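Local coordinates for mitogen activated protein kinase, putative (Leishmania donovani, PDB 4QNY) that probably transfers phosphate from ATP to serine and threonine residues of protein substrates, as a mitogen-activated protein kinase, and here holds an ATP analogue with magnesium, at residues Gln128-Gln133 against Gly217-Ser222; Trp190-Glu195 against Lys229-Gln234; Ala76-Asp81 against Leu138-Ser143; Ile250-Ser255 against Asn295-Ile300. One frame throughout, in Å; residues are numbered along the deposited sequence.

Contact 1. Residues Gln128-Gln133 against Gly217-Ser222; sequences QFFIYQ and GELLGS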
loop_
_atom_site.group_PDB
_atom_site.type_symbol
_atom_site.label_atom_id
_atom_site.label_comp_id
_atom_site.label_asym_id
_atom_site.label_seq_id
_atom_site.Cartn_x
_atom_site.Cartn_y
_atom_site.Cartn_z
ATOM N N GLN A 128 1.396 17.640 -5.238
ATOM C CA GLN A 128 2.602 17.407 -6.028
ATOM C C GLN A 128 3.689 16.715 -5.212
ATOM O O GLN A 128 4.313 15.762 -5.677
ATOM C CB GLN A 128 3.139 18.727 -6.586
ATOM C CG GLN A 128 2.357 19.272 -7.766
ATOM C CD GLN A 128 2.693 20.718 -8.071
ATOM O OE1 GLN A 128 3.261 21.425 -7.238
ATOM N NE2 GLN A 128 2.346 21.165 -9.272
ATOM N N PHE A 129 3.906 17.199 -3.994
ATOM C CA PHE A 129 4.934 16.648 -3.120
ATOM C C PHE A 129 4.549 15.252 -2.633
ATOM O O PHE A 129 5.402 14.373 -2.516
ATOM C CB PHE A 129 5.182 17.582 -1.933
ATOM C CG PHE A 129 6.406 17.234 -1.132
ATOM C CD1 PHE A 129 7.582 16.866 -1.764
ATOM C CD2 PHE A 129 6.384 17.291 0.251
ATOM C CE1 PHE A 129 8.710 16.548 -1.032
ATOM C CE2 PHE A 129 7.510 16.976 0.991
ATOM C CZ PHE A 129 8.674 16.605 0.349
ATOM N N PHE A 130 3.264 15.055 -2.354
ATOM C CA PHE A 130 2.754 13.742 -1.965
ATOM C C PHE A 130 2.944 12.720 -3.080
ATOM O O PHE A 130 3.482 11.636 -2.860
ATOM C CB PHE A 130 1.271 13.824 -1.592
ATOM C CG PHE A 130 1.015 14.353 -0.210
ATOM C CD1 PHE A 130 1.980 14.251 0.778
ATOM C CD2 PHE A 130 -0.197 14.945 0.103
ATOM C CE1 PHE A 130 1.742 14.736 2.051
ATOM C CE2 PHE A 130 -0.441 15.431 1.372
ATOM C CZ PHE A 130 0.530 15.326 2.347
ATOM N N ILE A 131 2.497 13.080 -4.279
ATOM C CA ILE A 131 2.522 12.172 -5.420
ATOM C C ILE A 131 3.945 11.802 -5.841
ATOM O O ILE A 131 4.233 10.634 -6.104
ATOM C CB ILE A 131 1.775 12.777 -6.625
ATOM C CG1 ILE A 131 0.278 12.874 -6.321
ATOM C CG2 ILE A 131 1.996 11.944 -7.876
ATOM C CD1 ILE A 131 -0.362 11.544 -5.976
ATOM N N TYR A 132 4.833 12.790 -5.894
ATOM C CA TYR A 132 6.209 12.531 -6.308
ATOM C C TYR A 132 6.927 11.613 -5.323
ATOM O O TYR A 132 7.667 10.718 -5.730
ATOM C CB TYR A 132 6.993 13.834 -6.464
ATOM C CG TYR A 132 8.401 13.612 -6.972
ATOM C CD1 TYR A 132 8.647 13.418 -8.326
ATOM C CD2 TYR A 132 9.480 13.581 -6.100
ATOM C CE1 TYR A 132 9.929 13.205 -8.796
ATOM C CE2 TYR A 132 10.767 13.370 -6.561
ATOM C CZ TYR A 132 10.985 13.184 -7.909
ATOM O OH TYR A 132 12.263 12.974 -8.373
ATOM N N GLN A 133 6.712 11.843 -4.032
ATOM C CA GLN A 133 7.323 11.014 -2.997
ATOM C C GLN A 133 6.831 9.575 -3.094
ATOM O O GLN A 133 7.600 8.634 -2.903
ATOM C CB GLN A 133 7.025 11.576 -1.607
ATOM C CG GLN A 133 7.881 12.769 -1.216
ATOM C CD GLN A 133 7.485 13.346 0.127
ATOM O OE1 GLN A 133 8.199 13.193 1.117
ATOM N NE2 GLN A 133 6.338 14.014 0.168
ATOM N N GLY A 217 -6.796 11.026 -7.398
ATOM C CA GLY A 217 -8.176 11.412 -7.623
ATOM C C GLY A 217 -8.850 11.920 -6.364
ATOM O O GLY A 217 -9.703 12.807 -6.417
ATOM N N GLU A 218 -8.460 11.358 -5.226
ATOM C CA GLU A 218 -9.030 11.758 -3.946
ATOM C C GLU A 218 -8.355 13.013 -3.398
ATOM O O GLU A 218 -9.011 13.865 -2.798
ATOM C CB GLU A 218 -8.922 10.618 -2.932
ATOM C CG GLU A 218 -9.741 9.394 -3.296
ATOM C CD GLU A 218 -9.644 8.296 -2.257
ATOM O OE1 GLU A 218 -9.739 8.608 -1.052
ATOM O OE2 GLU A 218 -9.471 7.123 -2.645
ATOM N N LEU A 219 -7.045 13.118 -3.604
ATOM C CA LEU A 219 -6.286 14.286 -3.164
ATOM C C LEU A 219 -6.752 15.550 -3.879
ATOM O O LEU A 219 -6.735 16.641 -3.309
ATOM C CB LEU A 219 -4.789 14.073 -3.398
ATOM C CG LEU A 219 -4.079 13.077 -2.478
ATOM C CD1 LEU A 219 -2.679 12.777 -2.990
ATOM C CD2 LEU A 219 -4.027 13.600 -1.050
ATOM N N LEU A 220 -7.177 15.394 -5.129
ATOM C CA LEU A 220 -7.646 16.518 -5.932
ATOM C C LEU A 220 -9.032 16.994 -5.502
ATOM O O LEU A 220 -9.571 17.945 -6.068
ATOM C CB LEU A 220 -7.662 16.141 -7.415
ATOM C CG LEU A 220 -6.305 16.144 -8.121
ATOM C CD1 LEU A 220 -6.422 15.538 -9.511
ATOM C CD2 LEU A 220 -5.749 17.559 -8.194
ATOM N N GLY A 221 -9.606 16.326 -4.506
ATOM C CA GLY A 221 -10.882 16.736 -3.947
ATOM C C GLY A 221 -12.026 15.803 -4.291
ATOM O O GLY A 221 -12.953 16.188 -5.004
ATOM N N SER A 222 -11.966 14.577 -3.777
ATOM C CA SER A 222 -13.006 13.589 -4.044
ATOM C C SER A 222 -12.947 12.394 -3.097
ATOM O O SER A 222 -11.897 12.071 -2.544
ATOM C CB SER A 222 -12.908 13.094 -5.489
ATOM O OG SER A 222 -13.860 12.075 -5.743
#
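Leu219 meets Phe130 and Ile131 where the αE helix (124-143) packs on the C-terminal end of the αF helix (206-219) in the C-lobe of the kinase fold. The nearest CA pair, Phe130 and Leu219, is 9.1 Å apart, a gap bridged by side chains. The leucine fork divides its methyls between two partners. Leu219 CD1 lies 4.0 Å from Ile131 CD1, the two side chains passing in opposite directions, and Leu219 CD2 comes obliquely to 4.2 Å from Phe130 CD2 on the phenyl ring. The isoleucine starts out along the gap, not into it, and its second torsion (chi2 -58°) brings CD1 round to the leucine. All three residues are buried, and Ile127 of αE and Leu116 of helix 112-117 also touch Leu219. Beyond Leu219, the chain turns at Gly221, where phi is positive, and Glu218 O receives both Gly221 N (3.1 Å) and Ser222 N (3.2 Å).

Contact 2. Residues Trp190-Glu195 against Lys229-Gln234; sequences WYRAPE and KDRVNQ
Gln234 lies against Trp190 with its amide plane only 22° from the indole plane, although the side chains as wholes cross at about a right angle. Gln234 OE1 sits at the ring edge, 3.8 Å from Trp190 CD1, while the bend at chi2 (66°) turns the amide back along the tryptophan backbone. These are van der Waals contacts. The polar ends are satisfied by the loop before αG: Trp190 NE1 donates to Gly228 O, Gln234 NE2 to Phe226 O, and Gly228 N gives Gln234 OE1 a weak bond.

The charged part brings Arg192 NH1 within 4.1 Å of Arg231 NH1, their guanidinium planes 49° apart. Each binds the activation loop, Arg192 NH1 at Thr183 O and Arg231 NH1 at Met182 O, and Arg231 NE forms a salt bridge with Asp184. In related MAP kinases the arginine equivalent to Arg192 helps bind the phosphotyrosine of the TXY motif, consistent with a similar role for Arg192.

Asp230 OD1 takes Asn233 N at 3.0 Å as the N-cap of helix 231-242. Separately, Asn233 OD1 reaches back to the residue before the cap, taking Lys229 N at 2.9 Å on a lone pair.

The P+1 loop and APE motif lie between the start of αG and the αF helix 206-219, whose Trp210 touches Ala193 and Pro194.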
loop_
_atom_site.group_PDB
_atom_site.type_symbol
_atom_site.label_atom_id
_atom_site.label_comp_id
_atom_site.label_asym_id
_atom_site.label_seq_id
_atom_site.Cartn_x
_atom_site.Cartn_y
_atom_site.Cartn_z
ATOM N N TRP A 190 -11.446 -1.155 -3.568
ATOM C CA TRP A 190 -11.666 0.062 -4.345
ATOM C C TRP A 190 -10.428 0.553 -5.095
ATOM O O TRP A 190 -10.523 1.448 -5.934
ATOM C CB TRP A 190 -12.174 1.178 -3.429
ATOM C CG TRP A 190 -13.494 0.876 -2.788
ATOM C CD1 TRP A 190 -14.347 -0.142 -3.102
ATOM C CD2 TRP A 190 -14.111 1.601 -1.717
ATOM N NE1 TRP A 190 -15.458 -0.094 -2.295
ATOM C CE2 TRP A 190 -15.336 0.966 -1.435
ATOM C CE3 TRP A 190 -13.744 2.724 -0.969
ATOM C CZ2 TRP A 190 -16.198 1.417 -0.439
ATOM C CZ3 TRP A 190 -14.601 3.171 0.020
ATOM C CH2 TRP A 190 -15.814 2.518 0.276
ATOM N N TYR A 191 -9.274 -0.032 -4.798
ATOM C CA TYR A 191 -8.021 0.443 -5.371
ATOM C C TYR A 191 -7.351 -0.618 -6.236
ATOM O O TYR A 191 -6.184 -0.489 -6.604
ATOM C CB TYR A 191 -7.084 0.905 -4.254
ATOM C CG TYR A 191 -7.702 1.994 -3.409
ATOM C CD1 TYR A 191 -7.579 3.329 -3.766
ATOM C CD2 TYR A 191 -8.435 1.686 -2.268
ATOM C CE1 TYR A 191 -8.155 4.328 -3.008
ATOM C CE2 TYR A 191 -9.015 2.679 -1.502
ATOM C CZ TYR A 191 -8.872 3.999 -1.876
ATOM O OH TYR A 191 -9.444 4.993 -1.117
ATOM N N ARG A 192 -8.106 -1.659 -6.568
ATOM C CA ARG A 192 -7.614 -2.721 -7.435
ATOM C C ARG A 192 -7.674 -2.316 -8.905
ATOM O O ARG A 192 -8.709 -1.863 -9.394
ATOM C CB ARG A 192 -8.414 -4.005 -7.209
ATOM C CG ARG A 192 -8.180 -4.641 -5.851
ATOM C CD ARG A 192 -9.071 -5.851 -5.642
ATOM N NE ARG A 192 -8.517 -6.758 -4.643
ATOM C CZ ARG A 192 -9.087 -7.897 -4.266
ATOM N NH1 ARG A 192 -10.238 -8.278 -4.805
ATOM N NH2 ARG A 192 -8.501 -8.659 -3.354
ATOM N N ALA A 193 -6.552 -2.481 -9.598
ATOM C CA ALA A 193 -6.462 -2.189 -11.024
ATOM C C ALA A 193 -7.414 -3.081 -11.821
ATOM O O ALA A 193 -7.723 -4.192 -11.393
ATOM C CB ALA A 193 -5.026 -2.367 -11.502
ATOM N N PRO A 194 -7.887 -2.593 -12.982
ATOM C CA PRO A 194 -8.839 -3.349 -13.806
ATOM C C PRO A 194 -8.324 -4.720 -14.242
ATOM O O PRO A 194 -9.126 -5.640 -14.396
ATOM C CB PRO A 194 -9.052 -2.439 -15.026
ATOM C CG PRO A 194 -7.898 -1.488 -15.015
ATOM C CD PRO A 194 -7.586 -1.278 -13.571
ATOM N N GLU A 195 -7.017 -4.858 -14.436
ATOM C CA GLU A 195 -6.456 -6.146 -14.829
ATOM C C GLU A 195 -6.615 -7.172 -13.707
ATOM O O GLU A 195 -6.790 -8.363 -13.967
ATOM C CB GLU A 195 -4.981 -6.010 -15.223
ATOM C CG GLU A 195 -4.096 -5.332 -14.190
ATOM C CD GLU A 195 -3.963 -3.840 -14.424
ATOM O OE1 GLU A 195 -2.850 -3.306 -14.238
ATOM O OE2 GLU A 195 -4.971 -3.199 -14.791
ATOM N N LYS A 229 -18.800 -2.982 -4.631
ATOM C CA LYS A 229 -19.201 -3.829 -3.511
ATOM C C LYS A 229 -18.745 -5.267 -3.732
ATOM O O LYS A 229 -18.620 -6.044 -2.786
ATOM C CB LYS A 229 -20.717 -3.778 -3.311
ATOM C CG LYS A 229 -21.194 -2.568 -2.527
ATOM C CD LYS A 229 -22.414 -1.930 -3.168
ATOM C CE LYS A 229 -23.040 -0.895 -2.248
ATOM N NZ LYS A 229 -24.184 -0.193 -2.894
ATOM N N ASP A 230 -18.505 -5.610 -4.993
ATOM C CA ASP A 230 -17.980 -6.919 -5.361
ATOM C C ASP A 230 -17.127 -6.780 -6.616
ATOM O O ASP A 230 -16.935 -5.671 -7.115
ATOM C CB ASP A 230 -19.113 -7.926 -5.576
ATOM C CG ASP A 230 -20.186 -7.410 -6.514
ATOM O OD1 ASP A 230 -20.032 -7.570 -7.743
ATOM O OD2 ASP A 230 -21.187 -6.847 -6.022
ATOM N N ARG A 231 -16.619 -7.900 -7.125
ATOM C CA ARG A 231 -15.690 -7.873 -8.252
ATOM C C ARG A 231 -16.304 -7.288 -9.522
ATOM O O ARG A 231 -15.758 -6.351 -10.102
ATOM C CB ARG A 231 -15.163 -9.277 -8.543
ATOM C CG ARG A 231 -14.270 -9.348 -9.772
ATOM C CD ARG A 231 -13.396 -10.587 -9.744
ATOM N NE ARG A 231 -12.496 -10.580 -8.594
ATOM C CZ ARG A 231 -11.779 -11.626 -8.200
ATOM N NH1 ARG A 231 -10.989 -11.529 -7.140
ATOM N NH2 ARG A 231 -11.856 -12.772 -8.862
ATOM N N VAL A 232 -17.429 -7.847 -9.955
ATOM C CA VAL A 232 -18.107 -7.361 -11.151
ATOM C C VAL A 232 -18.537 -5.908 -10.971
ATOM O O VAL A 232 -18.379 -5.087 -11.875
ATOM C CB VAL A 232 -19.336 -8.226 -11.498
ATOM C CG1 VAL A 232 -20.136 -7.596 -12.632
ATOM C CG2 VAL A 232 -18.899 -9.633 -11.868
ATOM N N ASN A 233 -19.062 -5.594 -9.790
ATOM C CA ASN A 233 -19.482 -4.233 -9.481
ATOM C C ASN A 233 -18.302 -3.264 -9.476
ATOM O O ASN A 233 -18.457 -2.085 -9.795
ATOM C CB ASN A 233 -20.204 -4.190 -8.134
ATOM C CG ASN A 233 -20.814 -2.832 -7.843
ATOM O OD1 ASN A 233 -20.485 -2.192 -6.844
ATOM N ND2 ASN A 233 -21.702 -2.383 -8.721
ATOM N N GLN A 234 -17.126 -3.769 -9.114
ATOM C CA GLN A 234 -15.910 -2.963 -9.136
ATOM C C GLN A 234 -15.561 -2.571 -10.568
ATOM O O GLN A 234 -15.180 -1.431 -10.834
ATOM C CB GLN A 234 -14.746 -3.719 -8.491
ATOM C CG GLN A 234 -13.434 -2.946 -8.461
ATOM C CD GLN A 234 -13.491 -1.727 -7.561
ATOM O OE1 GLN A 234 -14.216 -1.707 -6.567
ATOM N NE2 GLN A 234 -12.722 -0.701 -7.908
#

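Contact 3. Residues Ala76-Asp81 against Leu138-Ser143; sequences AHFNDD and LHIIHS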
loop_
_atom_site.group_PDB
_atom_site.type_symbol
_atom_site.label_atom_id
_atom_site.label_comp_id
_atom_site.label_asym_id
_atom_site.label_seq_id
_atom_site.Cartn_x
_atom_site.Cartn_y
_atom_site.Cartn_z
ATOM N N ALA A 76 13.350 -4.526 6.114
ATOM C CA ALA A 76 14.780 -4.499 6.395
ATOM C C ALA A 76 15.581 -4.309 5.112
ATOM O O ALA A 76 16.704 -3.801 5.137
ATOM C CB ALA A 76 15.206 -5.775 7.102
ATOM N N HIS A 77 14.994 -4.717 3.991
ATOM C CA HIS A 77 15.662 -4.639 2.697
ATOM C C HIS A 77 15.827 -3.199 2.221
ATOM O O HIS A 77 16.830 -2.855 1.598
ATOM C CB HIS A 77 14.888 -5.447 1.651
ATOM C CG HIS A 77 15.491 -5.399 0.282
ATOM N ND1 HIS A 77 15.078 -4.505 -0.682
ATOM C CD2 HIS A 77 16.476 -6.135 -0.285
ATOM C CE1 HIS A 77 15.783 -4.692 -1.784
ATOM N NE2 HIS A 77 16.638 -5.677 -1.569
ATOM N N PHE A 78 14.838 -2.361 2.515
ATOM C CA PHE A 78 14.852 -0.978 2.056
ATOM C C PHE A 78 15.419 -0.020 3.099
ATOM O O PHE A 78 15.154 -0.151 4.293
ATOM C CB PHE A 78 13.442 -0.531 1.660
ATOM C CG PHE A 78 12.884 -1.265 0.476
ATOM C CD1 PHE A 78 13.415 -1.073 -0.789
ATOM C CD2 PHE A 78 11.820 -2.138 0.624
ATOM C CE1 PHE A 78 12.901 -1.746 -1.881
ATOM C CE2 PHE A 78 11.301 -2.813 -0.464
ATOM C CZ PHE A 78 11.842 -2.616 -1.718
ATOM N N ASN A 79 16.204 0.943 2.629
ATOM C CA ASN A 79 16.724 2.007 3.478
ATOM C C ASN A 79 16.559 3.345 2.770
ATOM O O ASN A 79 17.515 3.897 2.226
ATOM C CB ASN A 79 18.192 1.758 3.826
ATOM C CG ASN A 79 18.707 2.705 4.894
ATOM O OD1 ASN A 79 17.963 3.119 5.784
ATOM N ND2 ASN A 79 19.985 3.053 4.810
ATOM N N ASP A 80 15.332 3.856 2.775
ATOM C CA ASP A 80 14.998 5.057 2.021
ATOM C C ASP A 80 14.048 5.947 2.813
ATOM O O ASP A 80 13.315 5.470 3.680
ATOM C CB ASP A 80 14.381 4.673 0.673
ATOM C CG ASP A 80 14.226 5.857 -0.256
ATOM O OD1 ASP A 80 15.223 6.238 -0.905
ATOM O OD2 ASP A 80 13.105 6.399 -0.345
ATOM N N ASP A 81 14.059 7.243 2.514
ATOM C CA ASP A 81 13.267 8.209 3.266
ATOM C C ASP A 81 11.773 8.139 2.945
ATOM O O ASP A 81 10.946 8.564 3.751
ATOM C CB ASP A 81 13.783 9.626 3.015
ATOM C CG ASP A 81 15.186 9.841 3.548
ATOM O OD1 ASP A 81 15.391 9.670 4.769
ATOM O OD2 ASP A 81 16.084 10.179 2.750
ATOM N N LEU A 138 7.891 4.045 -5.105
ATOM C CA LEU A 138 7.496 2.920 -5.945
ATOM C C LEU A 138 8.594 2.535 -6.928
ATOM O O LEU A 138 8.763 1.360 -7.249
ATOM C CB LEU A 138 6.210 3.239 -6.706
ATOM C CG LEU A 138 4.913 3.180 -5.902
ATOM C CD1 LEU A 138 3.732 3.525 -6.789
ATOM C CD2 LEU A 138 4.737 1.805 -5.276
ATOM N N HIS A 139 9.333 3.531 -7.408
ATOM C CA HIS A 139 10.432 3.285 -8.334
ATOM C C HIS A 139 11.507 2.430 -7.674
ATOM O O HIS A 139 12.086 1.545 -8.301
ATOM C CB HIS A 139 11.034 4.604 -8.823
ATOM C CG HIS A 139 12.172 4.431 -9.779
ATOM N ND1 HIS A 139 13.464 4.796 -9.473
ATOM C CD2 HIS A 139 12.211 3.926 -11.035
ATOM C CE1 HIS A 139 14.251 4.527 -10.499
ATOM N NE2 HIS A 139 13.516 3.997 -11.460
ATOM N N ILE A 140 11.757 2.700 -6.398
ATOM C CA ILE A 140 12.737 1.952 -5.621
ATOM C C ILE A 140 12.272 0.521 -5.373
ATOM O O ILE A 140 13.033 -0.431 -5.558
ATOM C CB ILE A 140 13.016 2.649 -4.279
ATOM C CG1 ILE A 140 13.784 3.949 -4.525
ATOM C CG2 ILE A 140 13.795 1.732 -3.346
ATOM C CD1 ILE A 140 13.560 5.003 -3.474
ATOM N N ILE A 141 11.016 0.379 -4.963
ATOM C CA ILE A 141 10.423 -0.931 -4.718
ATOM C C ILE A 141 10.390 -1.774 -5.994
ATOM O O ILE A 141 10.737 -2.955 -5.975
ATOM C CB ILE A 141 8.993 -0.798 -4.156
ATOM C CG1 ILE A 141 9.016 -0.046 -2.823
ATOM C CG2 ILE A 141 8.351 -2.166 -3.985
ATOM C CD1 ILE A 141 7.651 0.411 -2.353
ATOM N N HIS A 142 9.986 -1.156 -7.100
ATOM C CA HIS A 142 9.895 -1.851 -8.382
ATOM C C HIS A 142 11.268 -2.231 -8.929
ATOM O O HIS A 142 11.418 -3.261 -9.587
ATOM C CB HIS A 142 9.151 -0.989 -9.405
ATOM C CG HIS A 142 7.703 -0.786 -9.086
ATOM N ND1 HIS A 142 6.909 0.110 -9.767
ATOM C CD2 HIS A 142 6.907 -1.363 -8.155
ATOM C CE1 HIS A 142 5.685 0.077 -9.272
ATOM N NE2 HIS A 142 5.656 -0.810 -8.292
ATOM N N SER A 143 12.268 -1.398 -8.659
ATOM C CA SER A 143 13.627 -1.670 -9.114
ATOM C C SER A 143 14.211 -2.871 -8.378
ATOM O O SER A 143 15.103 -3.550 -8.885
ATOM C CB SER A 143 14.520 -0.445 -8.917
ATOM O OG SER A 143 14.656 -0.131 -7.543
#
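His77 ends helix 62-77 and turns the edge of its imidazole to one face of the phenyl group of Phe78, ND1 standing 3.7 Å above the centre, while Phe78 itself points its side chain at Ile140 and Ile141. The His77 ring also makes an edge-to-face contact with Phe327. Phe78 is the first residue to leave helical angles, and its CD1, CE1 and CZ do the touching: CD1 lies 3.8 Å from Ile140 CG2, and CZ 3.7 Å from Ile141 CA and 4.0 Å from Ile141 CG1. Both approaches are oblique to the ring. Phe78 and Ile140 run past each other in opposite directions, whereas Ile141 crosses the phenylalanine at about a right angle.

In protein kinases the αC-β4 loop rests on the αE helix of the C-lobe, and residues 76-81 do this here with helix 124-143; Ile141 carries the packing inward to Phe169 of the DFG motif. The loop then reaches Asp80, whose CG is anti to the backbone N (chi1 -170°), extending the carboxylate over the tip of Ile140. Ile140 CD1 touches both oxygens, at 3.3 Å from Asp80 OD1 and 3.5 Å from Asp80 OD2. The carboxylate's charge is answered outside this methyl-carboxylate contact: Asp80 OD2 makes a salt bridge with Arg136, one helical turn before Ile140, and accepts a hydrogen bond from Asn82 N.

Contact 4. Residues Ile250-Ser255 against Asn295-Ile300; sequences INSVGS and NPKRRI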
loop_
_atom_site.group_PDB
_atom_site.type_symbol
_atom_site.label_atom_id
_atom_site.label_comp_id
_atom_site.label_asym_id
_atom_site.label_seq_id
_atom_site.Cartn_x
_atom_site.Cartn_y
_atom_site.Cartn_z
ATOM N N ILE A 250 -9.818 -4.163 -24.556
ATOM C CA ILE A 250 -10.589 -5.156 -23.819
ATOM C C ILE A 250 -9.990 -6.546 -24.020
ATOM O O ILE A 250 -9.859 -7.317 -23.071
ATOM C CB ILE A 250 -12.069 -5.162 -24.253
ATOM C CG1 ILE A 250 -12.714 -3.806 -23.958
ATOM C CG2 ILE A 250 -12.834 -6.273 -23.547
ATOM C CD1 ILE A 250 -14.156 -3.711 -24.390
ATOM N N ASN A 251 -9.609 -6.848 -25.257
ATOM C CA ASN A 251 -8.996 -8.133 -25.580
ATOM C C ASN A 251 -7.589 -8.281 -25.006
ATOM O O ASN A 251 -7.022 -9.373 -25.013
ATOM C CB ASN A 251 -8.952 -8.331 -27.096
ATOM C CG ASN A 251 -10.329 -8.497 -27.703
ATOM O OD1 ASN A 251 -11.247 -9.003 -27.058
ATOM N ND2 ASN A 251 -10.478 -8.074 -28.953
ATOM N N SER A 252 -7.028 -7.181 -24.513
ATOM C CA SER A 252 -5.658 -7.181 -24.013
ATOM C C SER A 252 -5.584 -7.468 -22.515
ATOM O O SER A 252 -4.521 -7.801 -21.992
ATOM C CB SER A 252 -4.984 -5.842 -24.317
ATOM O OG SER A 252 -3.640 -5.835 -23.868
ATOM N N VAL A 253 -6.713 -7.335 -21.826
ATOM C CA VAL A 253 -6.753 -7.563 -20.386
ATOM C C VAL A 253 -7.994 -8.348 -19.977
ATOM O O VAL A 253 -9.052 -8.221 -20.589
ATOM C CB VAL A 253 -6.723 -6.235 -19.607
ATOM N N GLY A 254 -7.857 -9.165 -18.939
ATOM C CA GLY A 254 -8.987 -9.897 -18.405
ATOM C C GLY A 254 -9.064 -11.342 -18.849
ATOM O O GLY A 254 -8.449 -11.733 -19.840
ATOM N N SER A 255 -9.815 -12.144 -18.100
ATOM C CA SER A 255 -10.115 -13.506 -18.511
ATOM C C SER A 255 -11.136 -13.465 -19.640
ATOM O O SER A 255 -11.642 -12.397 -19.984
ATOM C CB SER A 255 -10.643 -14.333 -17.336
ATOM O OG SER A 255 -11.877 -13.820 -16.864
ATOM N N ASN A 295 -5.979 -0.278 -20.044
ATOM C CA ASN A 295 -4.879 -1.145 -20.444
ATOM C C ASN A 295 -3.577 -0.721 -19.768
ATOM O O ASN A 295 -3.087 0.383 -20.002
ATOM C CB ASN A 295 -4.721 -1.128 -21.967
ATOM C CG ASN A 295 -3.865 -2.268 -22.485
ATOM O OD1 ASN A 295 -3.077 -2.860 -21.748
ATOM N ND2 ASN A 295 -4.014 -2.578 -23.770
ATOM N N PRO A 296 -3.012 -1.602 -18.926
ATOM C CA PRO A 296 -1.775 -1.294 -18.198
ATOM C C PRO A 296 -0.593 -1.024 -19.126
ATOM O O PRO A 296 0.365 -0.365 -18.723
ATOM C CB PRO A 296 -1.535 -2.559 -17.360
ATOM C CG PRO A 296 -2.310 -3.634 -18.052
ATOM C CD PRO A 296 -3.516 -2.949 -18.611
ATOM N N LYS A 297 -0.670 -1.519 -20.357
ATOM C CA LYS A 297 0.399 -1.327 -21.330
ATOM C C LYS A 297 0.377 0.084 -21.914
ATOM O O LYS A 297 1.377 0.555 -22.454
ATOM C CB LYS A 297 0.292 -2.361 -22.451
ATOM C CG LYS A 297 0.428 -3.799 -21.980
ATOM C CD LYS A 297 0.208 -4.778 -23.124
ATOM C CE LYS A 297 0.285 -6.219 -22.646
ATOM N NZ LYS A 297 1.640 -6.569 -22.138
ATOM N N ARG A 298 -0.769 0.749 -21.809
ATOM C CA ARG A 298 -0.907 2.123 -22.283
ATOM C C ARG A 298 -0.972 3.086 -21.102
ATOM O O ARG A 298 -1.003 4.305 -21.275
ATOM C CB ARG A 298 -2.151 2.264 -23.162
ATOM C CG ARG A 298 -2.069 1.485 -24.468
ATOM C CD ARG A 298 -3.452 1.154 -25.011
ATOM N NE ARG A 298 -4.131 2.312 -25.585
ATOM C CZ ARG A 298 -4.350 2.480 -26.885
ATOM N NH1 ARG A 298 -4.979 3.564 -27.320
ATOM N NH2 ARG A 298 -3.943 1.563 -27.751
ATOM N N ARG A 299 -0.991 2.520 -19.899
ATOM C CA ARG A 299 -0.981 3.301 -18.669
ATOM C C ARG A 299 0.411 3.874 -18.420
ATOM O O ARG A 299 1.415 3.248 -18.762
ATOM C CB ARG A 299 -1.426 2.434 -17.489
ATOM C CG ARG A 299 -1.555 3.168 -16.164
ATOM C CD ARG A 299 -1.944 2.202 -15.058
ATOM N NE ARG A 299 -3.155 1.459 -15.393
ATOM C CZ ARG A 299 -3.362 0.184 -15.082
ATOM N NH1 ARG A 299 -2.436 -0.499 -14.424
ATOM N NH2 ARG A 299 -4.496 -0.409 -15.430
ATOM N N ILE A 300 0.466 5.064 -17.829
ATOM C CA ILE A 300 1.737 5.721 -17.560
ATOM C C ILE A 300 2.570 4.894 -16.578
ATOM O O ILE A 300 2.033 4.256 -15.673
ATOM C CB ILE A 300 1.524 7.161 -17.015
ATOM C CG1 ILE A 300 2.797 7.997 -17.167
ATOM C CG2 ILE A 300 1.039 7.146 -15.569
ATOM C CD1 ILE A 300 2.594 9.468 -16.873
HETATM O O HOH W 1 -2.738 -5.795 -21.332
#
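An Asx turn at the start of the Asn295-Ile300 loop forms one side of this contact: Asn295 OD1 accepts from Lys297 N at 3.1 Å, with the donor well above the carbonyl plane (47° out of it). Facing it is Ser252, within a type I beta turn from Ile250 to Val253. The serine hydroxyl, anti to its backbone nitrogen (chi1 -179°), points into the gap and donates to a water at 2.7 Å from Ser252 OG. That water in turn donates to Asn295 OD1 at 3.0 Å, so OD1 serves both the turn and the bridge. Asn295 ND2 packs 3.4 Å from Ser252 CB and gives a hydrogen bond to Asp249 OD1; this bond and the two at OD1 together set the flip of the amide. On the more exposed side, Lys297 CD lies 4.1 Å from Ser252 OG. The turn around Ser252 joins helix 247-250 to helix 256-264, while the Asn295 loop runs from helix 282-291 to helix 302-306 and lays Pro296 against Glu195 of helix 194-197.

Overall arrangement
All four contacts use the C-lobe, and contact 3 also ties it to the loop that follows αC. Contacts 1 and 3 share helix 124-143, their centres 20 Å apart. Contact 1 meets contact 2 through a probable hydrogen bond of 2.6 Å between Glu218 OE2 and Tyr191 OH. Contact 2 joins contact 4, whose centre is 15 Å away, by the salt bridge between Glu195 OE1 and Arg299 NH1 (2.8 Å), the APE-glutamate to arginine pair familiar in protein kinases. Contacts 2 and 3 lie on opposite sides of the chain's centre. Contacts 1, 2 and 3 stop short of the nucleotide: the side chains of Phe130, Arg192 and Ile141 are about 14, 12 and 13 Å from it.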